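Local coordinates for Glyoxalase/bleomycin resistance protein/dioxygenase (Nostoc punctiforme PCC 73102, PDB 3KOL) that binds a metal ion, cobalt in this crystal, and is probably a glyoxalase- or dioxygenase-type enzyme, at residues A[121-125]-A[136-140]; A[24-28]-A[140-144]; A[109-113]-A[133-137]. Numbering follows the deposited sequence.

Contact 1. Residues A[121-125]-A[136-140]; sequences IAIAH and VYFYD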
ATOM      1  N   ILE A 121     -16.226   3.245 -14.678  1.00 24.61           N
ATOM      2  CA  ILE A 121     -15.723   3.387 -13.320  1.00 25.14           C
ATOM      3  C   ILE A 121     -15.767   4.888 -13.017  1.00 26.22           C
ATOM      4  O   ILE A 121     -15.185   5.694 -13.745  1.00 27.32           O
ATOM      5  CB  ILE A 121     -14.276   2.864 -13.192  1.00 23.03           C
ATOM      6  CG1 ILE A 121     -14.258   1.338 -13.359  1.00 21.86           C
ATOM      7  CG2 ILE A 121     -13.694   3.266 -11.842  1.00 23.44           C
ATOM      8  CD1 ILE A 121     -12.866   0.730 -13.373  1.00 19.91           C
ATOM      9  N   ALA A 122     -16.473   5.259 -11.953  1.00 27.93           N
ATOM     10  CA  ALA A 122     -16.602   6.663 -11.580  1.00 29.97           C
ATOM     11  C   ALA A 122     -15.265   7.240 -11.131  1.00 30.87           C
ATOM     12  O   ALA A 122     -14.518   6.603 -10.392  1.00 31.21           O
ATOM     13  CB  ALA A 122     -17.638   6.815 -10.468  1.00 31.06           C
ATOM     14  N   ILE A 123     -14.965   8.448 -11.595  1.00 31.61           N
ATOM     15  CA  ILE A 123     -13.721   9.110 -11.234  1.00 30.94           C
ATOM     16  C   ILE A 123     -13.948  10.005 -10.023  1.00 31.41           C
ATOM     17  O   ILE A 123     -14.750  10.941 -10.074  1.00 31.39           O
ATOM     18  CB  ILE A 123     -13.184   9.944 -12.416  1.00 30.93           C
ATOM     19  CG1 ILE A 123     -12.764   9.007 -13.553  1.00 30.05           C
ATOM     20  CG2 ILE A 123     -12.010  10.806 -11.965  1.00 30.37           C
ATOM     21  CD1 ILE A 123     -12.219   9.713 -14.774  1.00 31.99           C
ATOM     22  N   ALA A 124     -13.247   9.698  -8.932  1.00 29.52           N
ATOM     23  CA  ALA A 124     -13.351  10.455  -7.690  1.00 28.52           C
ATOM     24  C   ALA A 124     -12.760  11.849  -7.839  1.00 28.51           C
ATOM     25  O   ALA A 124     -13.311  12.824  -7.335  1.00 28.24           O
ATOM     26  CB  ALA A 124     -12.644   9.715  -6.568  1.00 27.41           C
ATOM     27  N   HIS A 125     -11.625  11.937  -8.519  1.00 27.73           N
ATOM     28  CA  HIS A 125     -10.977  13.224  -8.740  1.00 27.33           C
ATOM     29  C   HIS A 125     -10.114  13.187  -9.992  1.00 25.98           C
ATOM     30  O   HIS A 125      -9.520  12.159 -10.321  1.00 23.43           O
ATOM     31  CB  HIS A 125     -10.117  13.614  -7.534  1.00 31.34           C
ATOM     32  CG  HIS A 125      -9.405  14.921  -7.703  1.00 35.25           C
ATOM     33  ND1 HIS A 125     -10.071  16.105  -7.943  1.00 37.24           N
ATOM     34  CD2 HIS A 125      -8.086  15.228  -7.686  1.00 36.55           C
ATOM     35  CE1 HIS A 125      -9.192  17.084  -8.066  1.00 37.56           C
ATOM     36  NE2 HIS A 125      -7.980  16.579  -7.915  1.00 37.26           N
ATOM     37  N   VAL A 136      -5.208  10.647 -11.872  1.00 13.47           N
ATOM     38  CA  VAL A 136      -6.643  10.409 -11.862  1.00 13.52           C
ATOM     39  C   VAL A 136      -6.916   9.455 -10.702  1.00 14.98           C
ATOM     40  O   VAL A 136      -6.160   8.504 -10.481  1.00 15.51           O
ATOM     41  CB  VAL A 136      -7.121   9.800 -13.200  1.00 13.80           C
ATOM     42  CG1 VAL A 136      -6.485   8.439 -13.421  1.00 14.38           C
ATOM     43  CG2 VAL A 136      -8.644   9.695 -13.212  1.00 14.07           C
ATOM     44  N   TYR A 137      -7.979   9.730  -9.952  1.00 14.40           N
ATOM     45  CA  TYR A 137      -8.346   8.927  -8.788  1.00 15.76           C
ATOM     46  C   TYR A 137      -9.723   8.304  -8.945  1.00 15.53           C
ATOM     47  O   TYR A 137     -10.646   8.931  -9.466  1.00 16.12           O
ATOM     48  CB  TYR A 137      -8.355   9.799  -7.529  1.00 16.37           C
ATOM     49  CG  TYR A 137      -7.071  10.546  -7.282  1.00 19.46           C
ATOM     50  CD1 TYR A 137      -6.170  10.123  -6.304  1.00 18.81           C
ATOM     51  CD2 TYR A 137      -6.754  11.683  -8.026  1.00 20.33           C
ATOM     52  CE1 TYR A 137      -4.986  10.818  -6.074  1.00 22.12           C
ATOM     53  CE2 TYR A 137      -5.574  12.381  -7.805  1.00 21.74           C
ATOM     54  CZ  TYR A 137      -4.697  11.948  -6.828  1.00 22.03           C
ATOM     55  OH  TYR A 137      -3.540  12.654  -6.595  1.00 24.55           O
ATOM     56  N   PHE A 138      -9.857   7.074  -8.469  1.00 14.42           N
ATOM     57  CA  PHE A 138     -11.117   6.349  -8.550  1.00 14.51           C
ATOM     58  C   PHE A 138     -11.133   5.269  -7.475  1.00 14.65           C
ATOM     59  O   PHE A 138     -10.084   4.823  -7.017  1.00 15.39           O
ATOM     60  CB  PHE A 138     -11.272   5.736  -9.946  1.00 12.62           C
ATOM     61  CG  PHE A 138     -10.058   4.979 -10.413  1.00 12.86           C
ATOM     62  CD1 PHE A 138      -9.987   3.597 -10.278  1.00 11.94           C
ATOM     63  CD2 PHE A 138      -8.978   5.656 -10.971  1.00 12.06           C
ATOM     64  CE1 PHE A 138      -8.857   2.897 -10.691  1.00 13.14           C
ATOM     65  CE2 PHE A 138      -7.838   4.967 -11.386  1.00 12.43           C
ATOM     66  CZ  PHE A 138      -7.780   3.582 -11.246  1.00 13.46           C
ATOM     67  N   TYR A 139     -12.329   4.858  -7.070  1.00 15.14           N
ATOM     68  CA  TYR A 139     -12.489   3.837  -6.038  1.00 16.39           C
ATOM     69  C   TYR A 139     -12.597   2.433  -6.619  1.00 16.04           C
ATOM     70  O   TYR A 139     -13.123   2.250  -7.722  1.00 14.82           O
ATOM     71  CB  TYR A 139     -13.748   4.127  -5.219  1.00 17.87           C
ATOM     72  CG  TYR A 139     -13.709   5.445  -4.491  1.00 19.40           C
ATOM     73  CD1 TYR A 139     -12.816   5.651  -3.441  1.00 21.62           C
ATOM     74  CD2 TYR A 139     -14.555   6.497  -4.853  1.00 20.91           C
ATOM     75  CE1 TYR A 139     -12.764   6.864  -2.769  1.00 21.35           C
ATOM     76  CE2 TYR A 139     -14.510   7.719  -4.185  1.00 20.09           C
ATOM     77  CZ  TYR A 139     -13.609   7.891  -3.144  1.00 22.00           C
ATOM     78  OH  TYR A 139     -13.538   9.087  -2.471  1.00 21.72           O
ATOM     79  N   ASP A 140     -12.095   1.445  -5.876  1.00 14.48           N
ATOM     80  CA  ASP A 140     -12.178   0.053  -6.307  1.00 15.01           C
ATOM     81  C   ASP A 140     -13.532  -0.459  -5.813  1.00 14.95           C
ATOM     82  O   ASP A 140     -14.260   0.284  -5.151  1.00 14.40           O
ATOM     83  CB  ASP A 140     -10.990  -0.772  -5.759  1.00 14.97           C
ATOM     84  CG  ASP A 140     -11.143  -1.187  -4.295  1.00 15.69           C
ATOM     85  OD1 ASP A 140     -12.091  -0.762  -3.599  1.00 16.51           O
ATOM     86  OD2 ASP A 140     -10.277  -1.961  -3.832  1.00 16.81           O
TER
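Apolar contacts hold the inner side of this pairing together. Ile121 CG2 lies 3.9 Å from Phe138 CB, and Ile123 CG2 packs 3.8 Å from Val136 CG2; Ile116 of helix 109-118 touches all four of these side chains, so the helix covers this face of the sheet. Ala124, at the corner, points its CB toward the strand, 3.6 Å from Tyr139 CE2, in an oblique approach to the ring, and 4.4 Å from Tyr137 CB. His125 and Tyr137 share a face of the sheet, with His125 CD2 3.8 Å from Tyr137 CE2. Their rings are inclined at 38° with centroids 5.7 Å apart, too oblique for a stack.

The backbone supplies the polar edge. Tyr137 N donates to His125 O at 2.9 Å with nearly linear geometry, the soundest bond of the set. In return, Tyr137 O receives two weak bonds, from Ala124 N at 2.8 Å, strongly bent, and from His125 N at 3.3 Å, straight but long. Two consecutive residues thus face one tyrosine, a classic beta bulge, placed where the chain turns the corner into its edge strand. The paired strands form the antiparallel hairpin of a βαβββ glyoxalase-fold module; the nearest atom of the Tyr137 side chain is about 4 Å from a bound cobalt ion, on the metal-binding face beside the ligand Glu147.

Contact 2. Residues A[24-28]-A[140-144]; sequences ALNVQ and DPDGF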
ATOM      1  N   ALA A  24      -1.737  -5.590   1.130  1.00 11.13           N
ATOM      2  CA  ALA A  24      -2.882  -6.482   1.169  1.00 11.30           C
ATOM      3  C   ALA A  24      -4.180  -5.724   1.361  1.00 11.47           C
ATOM      4  O   ALA A  24      -4.250  -4.763   2.126  1.00  9.80           O
ATOM      5  CB  ALA A  24      -2.708  -7.503   2.290  1.00 11.94           C
ATOM      6  N   LEU A  25      -5.205  -6.166   0.642  1.00 11.80           N
ATOM      7  CA  LEU A  25      -6.523  -5.568   0.717  1.00 11.58           C
ATOM      8  C   LEU A  25      -7.531  -6.664   1.030  1.00 12.26           C
ATOM      9  O   LEU A  25      -7.359  -7.808   0.610  1.00 11.57           O
ATOM     10  CB  LEU A  25      -6.912  -4.924  -0.622  1.00 11.36           C
ATOM     11  CG  LEU A  25      -5.994  -3.910  -1.317  1.00 13.48           C
ATOM     12  CD1 LEU A  25      -6.678  -3.406  -2.592  1.00 11.93           C
ATOM     13  CD2 LEU A  25      -5.696  -2.744  -0.393  1.00 11.91           C
ATOM     14  N   ASN A  26      -8.564  -6.316   1.791  1.00 13.38           N
ATOM     15  CA  ASN A  26      -9.639  -7.256   2.099  1.00 14.26           C
ATOM     16  C   ASN A  26     -10.758  -6.868   1.142  1.00 14.00           C
ATOM     17  O   ASN A  26     -11.111  -5.693   1.051  1.00 15.93           O
ATOM     18  CB  ASN A  26     -10.136  -7.092   3.532  1.00 13.58           C
ATOM     19  CG  ASN A  26      -9.137  -7.580   4.546  1.00 13.94           C
ATOM     20  OD1 ASN A  26      -8.398  -8.532   4.290  1.00 15.96           O
ATOM     21  ND2 ASN A  26      -9.110  -6.939   5.711  1.00 15.20           N
ATOM     22  N   VAL A  27     -11.310  -7.843   0.429  1.00 14.38           N
ATOM     23  CA  VAL A  27     -12.372  -7.555  -0.525  1.00 14.82           C
ATOM     24  C   VAL A  27     -13.616  -8.399  -0.250  1.00 17.69           C
ATOM     25  O   VAL A  27     -13.517  -9.598   0.013  1.00 18.86           O
ATOM     26  CB  VAL A  27     -11.885  -7.817  -1.957  1.00 14.84           C
ATOM     27  CG1 VAL A  27     -10.657  -6.954  -2.244  1.00 15.79           C
ATOM     28  CG2 VAL A  27     -11.538  -9.283  -2.136  1.00 13.33           C
ATOM     29  N   GLN A  28     -14.784  -7.770  -0.310  1.00 18.63           N
ATOM     30  CA  GLN A  28     -16.037  -8.478  -0.053  1.00 20.89           C
ATOM     31  C   GLN A  28     -16.423  -9.374  -1.231  1.00 20.61           C
ATOM     32  O   GLN A  28     -16.964 -10.464  -1.036  1.00 20.34           O
ATOM     33  CB  GLN A  28     -17.159  -7.470   0.232  1.00 24.28           C
ATOM     34  CG  GLN A  28     -18.384  -8.080   0.911  1.00 30.02           C
ATOM     35  CD  GLN A  28     -19.275  -8.851  -0.044  1.00 34.01           C
ATOM     36  OE1 GLN A  28     -19.821  -9.902   0.304  1.00 36.58           O
ATOM     37  NE2 GLN A  28     -19.449  -8.319  -1.248  1.00 36.76           N
ATOM     38  N   ASP A 140     -12.095   1.445  -5.876  1.00 14.48           N
ATOM     39  CA  ASP A 140     -12.178   0.053  -6.307  1.00 15.01           C
ATOM     40  C   ASP A 140     -13.532  -0.459  -5.813  1.00 14.95           C
ATOM     41  O   ASP A 140     -14.260   0.284  -5.151  1.00 14.40           O
ATOM     42  CB  ASP A 140     -10.990  -0.772  -5.759  1.00 14.97           C
ATOM     43  CG  ASP A 140     -11.143  -1.187  -4.295  1.00 15.69           C
ATOM     44  OD1 ASP A 140     -12.091  -0.762  -3.599  1.00 16.51           O
ATOM     45  OD2 ASP A 140     -10.277  -1.961  -3.832  1.00 16.81           O
ATOM     46  N   PRO A 141     -13.900  -1.715  -6.134  1.00 16.77           N
ATOM     47  CA  PRO A 141     -15.190  -2.278  -5.710  1.00 16.67           C
ATOM     48  C   PRO A 141     -15.580  -2.139  -4.239  1.00 18.81           C
ATOM     49  O   PRO A 141     -16.771  -2.116  -3.915  1.00 19.45           O
ATOM     50  CB  PRO A 141     -15.081  -3.743  -6.134  1.00 17.55           C
ATOM     51  CG  PRO A 141     -14.245  -3.658  -7.370  1.00 18.91           C
ATOM     52  CD  PRO A 141     -13.155  -2.692  -6.948  1.00 17.31           C
ATOM     53  N   ASP A 142     -14.593  -2.050  -3.351  1.00 16.98           N
ATOM     54  CA  ASP A 142     -14.868  -1.938  -1.921  1.00 16.71           C
ATOM     55  C   ASP A 142     -14.817  -0.508  -1.404  1.00 15.78           C
ATOM     56  O   ASP A 142     -15.111  -0.255  -0.237  1.00 17.28           O
ATOM     57  CB  ASP A 142     -13.883  -2.799  -1.128  1.00 16.84           C
ATOM     58  CG  ASP A 142     -14.111  -4.282  -1.341  1.00 20.08           C
ATOM     59  OD1 ASP A 142     -15.108  -4.805  -0.803  1.00 19.88           O
ATOM     60  OD2 ASP A 142     -13.306  -4.921  -2.053  1.00 20.42           O
ATOM     61  N   GLY A 143     -14.439   0.424  -2.268  1.00 13.95           N
ATOM     62  CA  GLY A 143     -14.372   1.810  -1.849  1.00 14.33           C
ATOM     63  C   GLY A 143     -12.970   2.279  -1.511  1.00 13.60           C
ATOM     64  O   GLY A 143     -12.803   3.369  -0.966  1.00 15.22           O
ATOM     65  N   PHE A 144     -11.962   1.468  -1.817  1.00 13.44           N
ATOM     66  CA  PHE A 144     -10.577   1.862  -1.551  1.00 13.14           C
ATOM     67  C   PHE A 144     -10.102   2.703  -2.733  1.00 13.08           C
ATOM     68  O   PHE A 144     -10.217   2.287  -3.886  1.00 12.04           O
ATOM     69  CB  PHE A 144      -9.674   0.636  -1.397  1.00 13.24           C
ATOM     70  CG  PHE A 144      -8.246   0.978  -1.089  1.00 13.20           C
ATOM     71  CD1 PHE A 144      -7.922   1.666   0.074  1.00 15.05           C
ATOM     72  CD2 PHE A 144      -7.227   0.638  -1.973  1.00 11.57           C
ATOM     73  CE1 PHE A 144      -6.601   2.016   0.353  1.00 13.72           C
ATOM     74  CE2 PHE A 144      -5.900   0.982  -1.705  1.00 11.84           C
ATOM     75  CZ  PHE A 144      -5.587   1.672  -0.541  1.00 13.66           C
TER
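An Asx turn coincides here with a type I beta turn running from Asp140 to Gly143, and the compact loop so formed links strands 134-139 and 145-150 and meets the end of strand 17-27. The contact therefore joins the two βαβββ modules of the chain, each contributing a four-stranded sheet.

Hydrogen bonds within the loop set its shape. Asp140 OD1 accepts from Asp142 N at 2.8 Å and from Phe144 N at 2.9 Å, while Gly143 N donates to Asp140 O at 2.9 Å and Asp140 N to Phe144 O at 2.9 Å. Gly143 has a positive phi of 100°, and at its backbone angles a CB would be jammed against the preceding carbonyl oxygen. The other carboxylate oxygen, Asp140 OD2, is hydrogen-bonded to Tyr37 OH in helix 30-40.

The apolar contact is Leu25 on Phe144. Leu25 CD2 sits over one face of the Phe144 ring, 4.3 Å from its centroid and 24° off the normal, a CH-pi contact.

A strand of the second subunit pairs antiparallel with Ala24, Leu25 and Asn26, continuing the sheet across the subunit interface. Phe94 O of the second subunit accepts from Asn26 ND2, and Arg96 NE of that subunit donates a hydrogen bond to Asp142 O.

Between the two segments there is a single hydrogen bond, made as the strand ends. Gln28 N donates almost straight to Asp142 OD1 at 3.0 Å, while Asp142 OD2 lies 3.2 Å from Val27 CA.

Contact 3. Residues A[109-113]-A[133-137]; sequences FDRAV and GRGVY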
ATOM      1  N   PHE A 109      -1.099   7.434 -20.201  1.00 13.89           N
ATOM      2  CA  PHE A 109      -2.011   8.008 -19.215  1.00 12.68           C
ATOM      3  C   PHE A 109      -3.405   8.234 -19.783  1.00 13.76           C
ATOM      4  O   PHE A 109      -4.407   7.886 -19.155  1.00 12.75           O
ATOM      5  CB  PHE A 109      -1.473   9.338 -18.681  1.00 14.87           C
ATOM      6  CG  PHE A 109      -2.353   9.962 -17.634  1.00 15.56           C
ATOM      7  CD1 PHE A 109      -2.317   9.511 -16.319  1.00 16.19           C
ATOM      8  CD2 PHE A 109      -3.255  10.968 -17.973  1.00 14.86           C
ATOM      9  CE1 PHE A 109      -3.169  10.053 -15.350  1.00 15.84           C
ATOM     10  CE2 PHE A 109      -4.111  11.516 -17.018  1.00 16.80           C
ATOM     11  CZ  PHE A 109      -4.069  11.057 -15.705  1.00 17.71           C
ATOM     12  N   ASP A 110      -3.472   8.831 -20.967  1.00 14.49           N
ATOM     13  CA  ASP A 110      -4.765   9.089 -21.596  1.00 14.28           C
ATOM     14  C   ASP A 110      -5.541   7.787 -21.808  1.00 13.76           C
ATOM     15  O   ASP A 110      -6.747   7.729 -21.555  1.00 14.01           O
ATOM     16  CB  ASP A 110      -4.567   9.829 -22.921  1.00 14.08           C
ATOM     17  CG  ASP A 110      -3.945  11.205 -22.730  1.00 16.23           C
ATOM     18  OD1 ASP A 110      -4.437  11.963 -21.870  1.00 18.91           O
ATOM     19  OD2 ASP A 110      -2.967  11.532 -23.443  1.00 20.35           O
ATOM     20  N   ARG A 111      -4.852   6.742 -22.256  1.00 14.47           N
ATOM     21  CA  ARG A 111      -5.504   5.456 -22.470  1.00 15.54           C
ATOM     22  C   ARG A 111      -6.116   4.957 -21.168  1.00 13.83           C
ATOM     23  O   ARG A 111      -7.217   4.424 -21.163  1.00 13.26           O
ATOM     24  CB  ARG A 111      -4.507   4.423 -23.008  1.00 19.80           C
ATOM     25  CG  ARG A 111      -5.050   2.994 -23.055  1.00 27.57           C
ATOM     26  CD  ARG A 111      -6.423   2.931 -23.713  1.00 33.41           C
ATOM     27  NE  ARG A 111      -6.389   3.347 -25.113  1.00 39.88           N
ATOM     28  CZ  ARG A 111      -6.055   2.548 -26.123  1.00 41.59           C
ATOM     29  NH1 ARG A 111      -5.730   1.282 -25.890  1.00 42.37           N
ATOM     30  NH2 ARG A 111      -6.036   3.016 -27.364  1.00 41.47           N
ATOM     31  N   ALA A 112      -5.395   5.136 -20.063  1.00 14.26           N
ATOM     32  CA  ALA A 112      -5.887   4.703 -18.758  1.00 14.53           C
ATOM     33  C   ALA A 112      -7.179   5.430 -18.409  1.00 14.87           C
ATOM     34  O   ALA A 112      -8.140   4.821 -17.936  1.00 14.04           O
ATOM     35  CB  ALA A 112      -4.832   4.963 -17.680  1.00 14.72           C
ATOM     36  N   VAL A 113      -7.206   6.737 -18.647  1.00 14.77           N
ATOM     37  CA  VAL A 113      -8.401   7.527 -18.359  1.00 14.22           C
ATOM     38  C   VAL A 113      -9.560   7.007 -19.217  1.00 13.01           C
ATOM     39  O   VAL A 113     -10.685   6.864 -18.738  1.00 13.48           O
ATOM     40  CB  VAL A 113      -8.157   9.035 -18.656  1.00 14.57           C
ATOM     41  CG1 VAL A 113      -9.444   9.816 -18.539  1.00 14.93           C
ATOM     42  CG2 VAL A 113      -7.124   9.587 -17.683  1.00 15.69           C
ATOM     43  N   GLY A 133       3.294  16.390 -13.216  1.00 29.69           N
ATOM     44  CA  GLY A 133       2.749  15.119 -13.659  1.00 24.77           C
ATOM     45  C   GLY A 133       1.249  15.154 -13.863  1.00 22.83           C
ATOM     46  O   GLY A 133       0.630  16.213 -13.803  1.00 22.99           O
ATOM     47  N   ARG A 134       0.662  13.985 -14.098  1.00 19.48           N
ATOM     48  CA  ARG A 134      -0.777  13.865 -14.301  1.00 17.86           C
ATOM     49  C   ARG A 134      -1.332  12.783 -13.378  1.00 17.00           C
ATOM     50  O   ARG A 134      -0.618  11.844 -13.021  1.00 16.30           O
ATOM     51  CB  ARG A 134      -1.066  13.505 -15.763  1.00 17.15           C
ATOM     52  CG  ARG A 134      -0.361  14.408 -16.757  1.00 20.46           C
ATOM     53  CD  ARG A 134      -0.629  13.978 -18.191  1.00 20.80           C
ATOM     54  NE  ARG A 134      -2.006  14.245 -18.598  1.00 22.08           N
ATOM     55  CZ  ARG A 134      -2.550  13.775 -19.718  1.00 22.35           C
ATOM     56  NH1 ARG A 134      -1.830  13.013 -20.531  1.00 21.76           N
ATOM     57  NH2 ARG A 134      -3.808  14.066 -20.028  1.00 21.36           N
ATOM     58  N   GLY A 135      -2.597  12.914 -12.997  1.00 15.40           N
ATOM     59  CA  GLY A 135      -3.184  11.921 -12.123  1.00 14.83           C
ATOM     60  C   GLY A 135      -4.691  11.825 -12.198  1.00 14.57           C
ATOM     61  O   GLY A 135      -5.377  12.780 -12.559  1.00 16.61           O
ATOM     62  N   VAL A 136      -5.208  10.647 -11.872  1.00 13.47           N
ATOM     63  CA  VAL A 136      -6.643  10.409 -11.862  1.00 13.52           C
ATOM     64  C   VAL A 136      -6.916   9.455 -10.702  1.00 14.98           C
ATOM     65  O   VAL A 136      -6.160   8.504 -10.481  1.00 15.51           O
ATOM     66  CB  VAL A 136      -7.121   9.800 -13.200  1.00 13.80           C
ATOM     67  CG1 VAL A 136      -6.485   8.439 -13.421  1.00 14.38           C
ATOM     68  CG2 VAL A 136      -8.644   9.695 -13.212  1.00 14.07           C
ATOM     69  N   TYR A 137      -7.979   9.730  -9.952  1.00 14.40           N
ATOM     70  CA  TYR A 137      -8.346   8.927  -8.788  1.00 15.76           C
ATOM     71  C   TYR A 137      -9.723   8.304  -8.945  1.00 15.53           C
ATOM     72  O   TYR A 137     -10.646   8.931  -9.466  1.00 16.12           O
ATOM     73  CB  TYR A 137      -8.355   9.799  -7.529  1.00 16.37           C
ATOM     74  CG  TYR A 137      -7.071  10.546  -7.282  1.00 19.46           C
ATOM     75  CD1 TYR A 137      -6.170  10.123  -6.304  1.00 18.81           C
ATOM     76  CD2 TYR A 137      -6.754  11.683  -8.026  1.00 20.33           C
ATOM     77  CE1 TYR A 137      -4.986  10.818  -6.074  1.00 22.12           C
ATOM     78  CE2 TYR A 137      -5.574  12.381  -7.805  1.00 21.74           C
ATOM     79  CZ  TYR A 137      -4.697  11.948  -6.828  1.00 22.03           C
ATOM     80  OH  TYR A 137      -3.540  12.654  -6.595  1.00 24.55           O
TER
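The acid of Asp110, in the first turn of helix 109-118, is satisfied by the guanidinium of Arg134 in a salt bridge. Asp110 OD1 receives the main bond from Arg134 NH2 at 2.9 Å and a weak one from Arg134 NH1 at 3.1 Å; Arg134 NH1 also makes a long, weak bond to Asp110 OD2 at 3.5 Å. Arg134 NE is hydrogen-bonded to Thr129 OG1 at the end of neighbouring strand 123-129. Backbone hydrogen bonds join Arg134 to Cys150, Gly135 to Val128 and Val136 to Ile148; in the helix, Val113 N donates to Phe109 O at 3.1 Å and Asp110 O is hydrogen-bonded to Thr114 OG1.

One face of the Phe109 ring is covered by Arg134, whose CB is 3.8 Å from the ring centroid, 9° off the normal, in a CH-pi contact. Further along the strand, Phe109 CZ packs 4.1 Å from Val136 CB, and Val113 CG2 meets Val136 CG1 at 4.5 Å.

The axes of 109-113 and 134-137 are 16° apart in direction and approach to 9.7 Å, the helix-on-sheet packing of a βαβββ module. Asp110 and Arg134 thus pair their charges toward solvent, while Phe109, Val113 and Val136 pack between helix and sheet.

From the N terminus, strand 17-27 comes first, and contact 2 joins its end to the 140-144 turn, closing a loop of 111 residues that encloses most of both modules. Within that span lies contact 3, where helix 109-118 packs on strand 134-139. The chain then leaves the helix for strand 123-129, and contact 1 closes the short hairpin back to strand 134-139. Contacts 1 and 3 overlap at Val136 and Tyr137 and end on the same stretch of strand 134-139. Contacts 1 and 2 share Asp140, and Tyr139 packs on Phe144. Together they tie helix to sheet, strand to strand, and the second module to the first.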